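PDB 6JDR: PP1b, which is the helicase part of the viral replicase polyprotein, and probably uses ATP hydrolysis to unwind RNA and DNA duplexes with 5' to 3' polarity. Local coordinates for residues A[210-215]-A[236-241]; A[222-225]-A[229-232]. The protein carries 1 engineered substitution. One frame throughout, in Å; residues are numbered along the deposited sequence.

Contact 1. Residues A[210-215]-A[236-241]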
loop_
_atom_site.group_PDB
_atom_site.type_symbol
_atom_site.label_atom_id
_atom_site.label_comp_id
_atom_site.label_asym_id
_atom_site.label_seq_id
_atom_site.Cartn_x
_atom_site.Cartn_y
_atom_site.Cartn_z
ATOM N N ARG A 210 -5.194 12.913 -0.162
ATOM C CA ARG A 210 -6.542 13.179 0.320
ATOM C C ARG A 210 -6.640 12.867 1.807
ATOM O O ARG A 210 -6.128 11.848 2.272
ATOM C CB ARG A 210 -7.560 12.343 -0.459
ATOM C CG ARG A 210 -7.632 12.660 -1.949
ATOM C CD ARG A 210 -8.517 13.864 -2.242
ATOM N NE ARG A 210 -9.940 13.563 -2.081
ATOM C CZ ARG A 210 -10.920 14.446 -2.264
ATOM N N ILE A 211 -7.288 13.763 2.548
ATOM C CA ILE A 211 -7.560 13.544 3.962
ATOM C C ILE A 211 -8.574 12.406 4.063
ATOM O O ILE A 211 -9.556 12.380 3.320
ATOM C CB ILE A 211 -8.064 14.836 4.660
ATOM C CG1 ILE A 211 -8.026 14.692 6.183
ATOM C CG2 ILE A 211 -9.469 15.218 4.203
ATOM C CD1 ILE A 211 -6.637 14.793 6.774
ATOM N N LEU A 212 -8.320 11.461 4.965
ATOM C CA LEU A 212 -9.120 10.237 5.055
ATOM C C LEU A 212 -10.608 10.505 5.311
ATOM O O LEU A 212 -11.466 9.870 4.694
ATOM C CB LEU A 212 -8.547 9.309 6.131
ATOM C CG LEU A 212 -9.254 7.972 6.375
ATOM C CD1 LEU A 212 -9.338 7.141 5.107
ATOM C CD2 LEU A 212 -8.549 7.192 7.470
ATOM N N ALA A 213 -10.908 11.455 6.200
ATOM C CA ALA A 213 -12.300 11.800 6.544
ATOM C C ALA A 213 -13.139 12.304 5.360
ATOM O O ALA A 213 -14.365 12.226 5.401
ATOM C CB ALA A 213 -12.328 12.822 7.671
ATOM N N GLY A 214 -12.484 12.820 4.321
ATOM C CA GLY A 214 -13.171 13.282 3.115
ATOM C C GLY A 214 -13.873 12.188 2.322
ATOM O O GLY A 214 -14.803 12.471 1.565
ATOM N N GLY A 215 -13.431 10.944 2.481
ATOM C CA GLY A 215 -14.075 9.805 1.830
ATOM C C GLY A 215 -13.489 9.496 0.466
ATOM O O GLY A 215 -12.535 10.136 0.030
ATOM N N LEU A 236 -13.396 1.467 6.422
ATOM C CA LEU A 236 -14.477 0.655 5.876
ATOM C C LEU A 236 -15.198 1.359 4.722
ATOM O O LEU A 236 -15.630 0.706 3.776
ATOM C CB LEU A 236 -15.468 0.274 6.971
ATOM C CG LEU A 236 -14.960 -0.685 8.049
ATOM C CD1 LEU A 236 -16.081 -0.980 9.029
ATOM C CD2 LEU A 236 -14.433 -1.974 7.435
ATOM N N ARG A 237 -15.323 2.684 4.803
ATOM C CA ARG A 237 -15.887 3.471 3.701
ATOM C C ARG A 237 -15.075 3.290 2.422
ATOM O O ARG A 237 -15.642 3.053 1.358
ATOM C CB ARG A 237 -15.961 4.958 4.054
ATOM C CG ARG A 237 -17.076 5.328 5.017
ATOM C CD ARG A 237 -17.063 6.823 5.317
ATOM N NE ARG A 237 -18.165 7.222 6.195
ATOM C CZ ARG A 237 -18.046 7.750 7.418
ATOM N NH1 ARG A 237 -16.856 7.980 7.976
ATOM N NH2 ARG A 237 -19.147 8.066 8.094
ATOM N N LEU A 238 -13.751 3.402 2.533
ATOM C CA LEU A 238 -12.857 3.203 1.389
ATOM C C LEU A 238 -12.943 1.778 0.851
ATOM O O LEU A 238 -13.145 1.568 -0.343
ATOM C CB LEU A 238 -11.406 3.503 1.768
ATOM C CG LEU A 238 -11.042 4.946 2.131
ATOM C CD1 LEU A 238 -9.543 5.051 2.375
ATOM C CD2 LEU A 238 -11.481 5.926 1.050
ATOM N N LEU A 239 -12.803 0.803 1.742
ATOM C CA LEU A 239 -12.852 -0.600 1.353
ATOM C C LEU A 239 -14.188 -1.029 0.746
ATOM O O LEU A 239 -14.258 -2.058 0.077
ATOM C CB LEU A 239 -12.493 -1.493 2.536
ATOM C CG LEU A 239 -11.006 -1.455 2.878
ATOM C CD1 LEU A 239 -10.734 -2.152 4.203
ATOM C CD2 LEU A 239 -10.187 -2.083 1.762
ATOM N N SER A 240 -15.243 -0.252 0.976
ATOM C CA SER A 240 -16.511 -0.473 0.288
ATOM C C SER A 240 -16.445 -0.113 -1.204
ATOM O O SER A 240 -17.236 -0.626 -1.993
ATOM C CB SER A 240 -17.628 0.334 0.956
ATOM O OG SER A 240 -17.820 -0.079 2.294
ATOM N N LYS A 241 -15.517 0.772 -1.575
ATOM C CA LYS A 241 -15.400 1.281 -2.946
ATOM C C LYS A 241 -14.156 0.803 -3.712
ATOM O O LYS A 241 -14.193 0.692 -4.936
ATOM C CB LYS A 241 -15.418 2.813 -2.933
ATOM C CG LYS A 241 -16.754 3.428 -2.537
ATOM C CD LYS A 241 -17.787 3.290 -3.646
ATOM C CE LYS A 241 -19.089 3.988 -3.285
ATOM N NZ LYS A 241 -20.121 3.843 -4.350
#
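Leu238 lays its CD2 methyl over one face of the flat carbonyl group of Gly215, with CD2 4.1 Å from Gly215 C and somewhat displaced from the point directly above it. The setting is the first RecA-like (P-loop NTPase) domain of a superfamily 1 helicase. Strand 208-211 is an outermost strand of its parallel sheet, and helix 232-239 packs against the turn that follows. That turn is a short 3-10 segment, closed by Gly214 N on Ile211 O and by Gly215 N on Leu212 O, and it brings Leu212 and Gly215 up to the same leucine. Leu212 approaches the other branch: its CD1 lies 3.4 Å from Leu238 CD1, a close methyl-to-methyl contact between two obliquely crossing side chains. Leu212 CG is anti to the backbone N (chi1 180°), which sends the branch across to the helix although the first bond of the side chain does not aim there. Tyr170 of strand 168-171 also touches Leu238. Arg237 is held by a salt bridge from NH1 to Asp234 and a hydrogen bond from NH2 to Thr128 O. Further along, two donors from Ser240 share Leu236 O, reaching it from opposite faces of its plane: Ser240 N at 3.0 Å, and Ser240 OG, tilted 28° from that plane.

Contact 2. Residues A[222-225]-A[229-232]; sequences SFLD and YCNH
Cys230 points its thiol back at the strand it has just left, and SG settles against both the Leu224 side chain and the Asp225 backbone. This is the turn of a right-handed beta-alpha-beta crossover in the RecA-like domain: strand 222-224 leads through the loop into helix 232-239 and on to the adjacent parallel strand 245-248. The Asp225-Glu226 pair at the strand's end fits the Walker B position of superfamily 1 helicases. Leu224 meets the sulfur with its two branches unequally, CD2 lying 3.4 Å from Cys230 SG and CD1 4.1 Å from it. Both leucine torsions fall between staggered positions (chi1 -142°). Cys230 keeps SG beside its backbone N and anti to its carbonyl carbon, and that choice swings the sulfur inward. Val235 of the helix touches both Leu224 and Cys230, while Cys246 of the next strand touches Leu224; Cys230 is buried. Asp225 turns its carboxylate elsewhere, where OD2 is hydrogen-bonded to Thr171 OG1; Asp225 and Glu226 have been seen as zinc ligands in a structure of this protein, though that ion is not bound to this chain here. Further along, Asn231 is the N-cap of helix 232-239, its OD1 accepting from Asp234 N. What Asp225 offers the cysteine is its carbonyl: Cys230 SG stands 3.5 Å from Asp225 O, with a C=O...SG angle of about 165°.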
loop_
_atom_site.group_PDB
_atom_site.type_symbol
_atom_site.label_atom_id
_atom_site.label_comp_id
_atom_site.label_asym_id
_atom_site.label_seq_id
_atom_site.Cartn_x
_atom_site.Cartn_y
_atom_site.Cartn_z
ATOM N N SER A 222 -5.030 3.060 -4.931
ATOM C CA SER A 222 -5.287 3.814 -3.713
ATOM C C SER A 222 -4.392 3.305 -2.594
ATOM O O SER A 222 -4.273 2.101 -2.397
ATOM C CB SER A 222 -6.759 3.697 -3.325
ATOM O OG SER A 222 -7.570 4.361 -4.276
ATOM N N PHE A 223 -3.764 4.232 -1.875
ATOM C CA PHE A 223 -2.878 3.899 -0.764
ATOM C C PHE A 223 -3.422 4.458 0.545
ATOM O O PHE A 223 -4.135 5.464 0.552
ATOM C CB PHE A 223 -1.480 4.467 -1.007
ATOM C CG PHE A 223 -0.766 3.855 -2.179
ATOM C CD1 PHE A 223 0.194 2.875 -1.986
ATOM C CD2 PHE A 223 -1.048 4.266 -3.475
ATOM C CE1 PHE A 223 0.856 2.310 -3.062
ATOM C CE2 PHE A 223 -0.388 3.708 -4.559
ATOM C CZ PHE A 223 0.566 2.726 -4.351
ATOM N N LEU A 224 -3.066 3.801 1.649
ATOM C CA LEU A 224 -3.458 4.237 2.985
ATOM C C LEU A 224 -2.210 4.491 3.831
ATOM O O LEU A 224 -1.509 3.557 4.231
ATOM C CB LEU A 224 -4.340 3.177 3.660
ATOM C CG LEU A 224 -5.526 3.615 4.528
ATOM C CD1 LEU A 224 -5.699 2.641 5.684
ATOM C CD2 LEU A 224 -5.404 5.034 5.056
ATOM N N ASP A 225 -1.943 5.768 4.091
ATOM C CA ASP A 225 -0.803 6.196 4.893
ATOM C C ASP A 225 -1.128 5.987 6.370
ATOM O O ASP A 225 -2.281 6.107 6.770
ATOM C CB ASP A 225 -0.523 7.675 4.597
ATOM C CG ASP A 225 0.683 8.221 5.341
ATOM O OD1 ASP A 225 1.723 7.528 5.428
ATOM O OD2 ASP A 225 0.587 9.371 5.825
ATOM N N TYR A 229 -2.991 4.162 12.547
ATOM C CA TYR A 229 -3.529 5.337 13.216
ATOM C C TYR A 229 -4.905 5.753 12.689
ATOM O O TYR A 229 -5.517 6.670 13.227
ATOM C CB TYR A 229 -2.540 6.495 13.068
ATOM C CG TYR A 229 -1.204 6.210 13.710
ATOM C CD1 TYR A 229 -0.924 6.648 15.002
ATOM C CD2 TYR A 229 -0.224 5.477 13.038
ATOM C CE1 TYR A 229 0.296 6.375 15.604
ATOM C CE2 TYR A 229 0.998 5.200 13.631
ATOM C CZ TYR A 229 1.252 5.653 14.913
ATOM O OH TYR A 229 2.463 5.389 15.513
ATOM N N CYS A 230 -5.404 5.068 11.664
ATOM C CA CYS A 230 -6.562 5.558 10.910
ATOM C C CYS A 230 -7.907 5.289 11.568
ATOM O O CYS A 230 -8.047 4.372 12.369
ATOM C CB CYS A 230 -6.566 4.968 9.503
ATOM S SG CYS A 230 -5.369 5.742 8.404
ATOM N N ASN A 231 -8.892 6.104 11.205
ATOM C CA ASN A 231 -10.262 5.949 11.681
ATOM C C ASN A 231 -10.885 4.702 11.070
ATOM O O ASN A 231 -10.914 4.554 9.853
ATOM C CB ASN A 231 -11.085 7.190 11.319
ATOM C CG ASN A 231 -12.537 7.085 11.758
ATOM O OD1 ASN A 231 -13.318 6.316 11.189
ATOM N ND2 ASN A 231 -12.912 7.879 12.755
ATOM N N HIS A 232 -11.398 3.817 11.920
ATOM C CA HIS A 232 -11.849 2.495 11.478
ATOM C C HIS A 232 -13.014 2.580 10.499
ATOM O O HIS A 232 -13.016 1.892 9.485
ATOM C CB HIS A 232 -12.230 1.617 12.673
ATOM C CG HIS A 232 -11.077 1.265 13.558
ATOM N ND1 HIS A 232 -11.186 0.364 14.596
ATOM C CD2 HIS A 232 -9.791 1.689 13.561
ATOM C CE1 HIS A 232 -10.022 0.260 15.211
ATOM N NE2 HIS A 232 -9.157 1.054 14.602
#

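How the contacts relate
Contact 2 is nested in the chain inside the loop that contact 1 closes, and their centres are 8 Å apart. Leu212 joins them: while CD1 serves contact 1, Leu212 CD2 lies 3.6 Å from Cys230 CB and 3.9 Å from Asn231 N. Contact 2 joins strand 222-224 to the loop leading into helix 232-239, and contact 1 sets that helix against the turn after strand 208-211; both strands belong to one parallel sheet. Contact 2 is nearer the presumed ATP site, with the Asp225 side chain about 3 Å from a zinc ion and close to the probable Walker A loop. Contact 1 stands further back, the Leu212 side chain about 8 Å from that of Asp225.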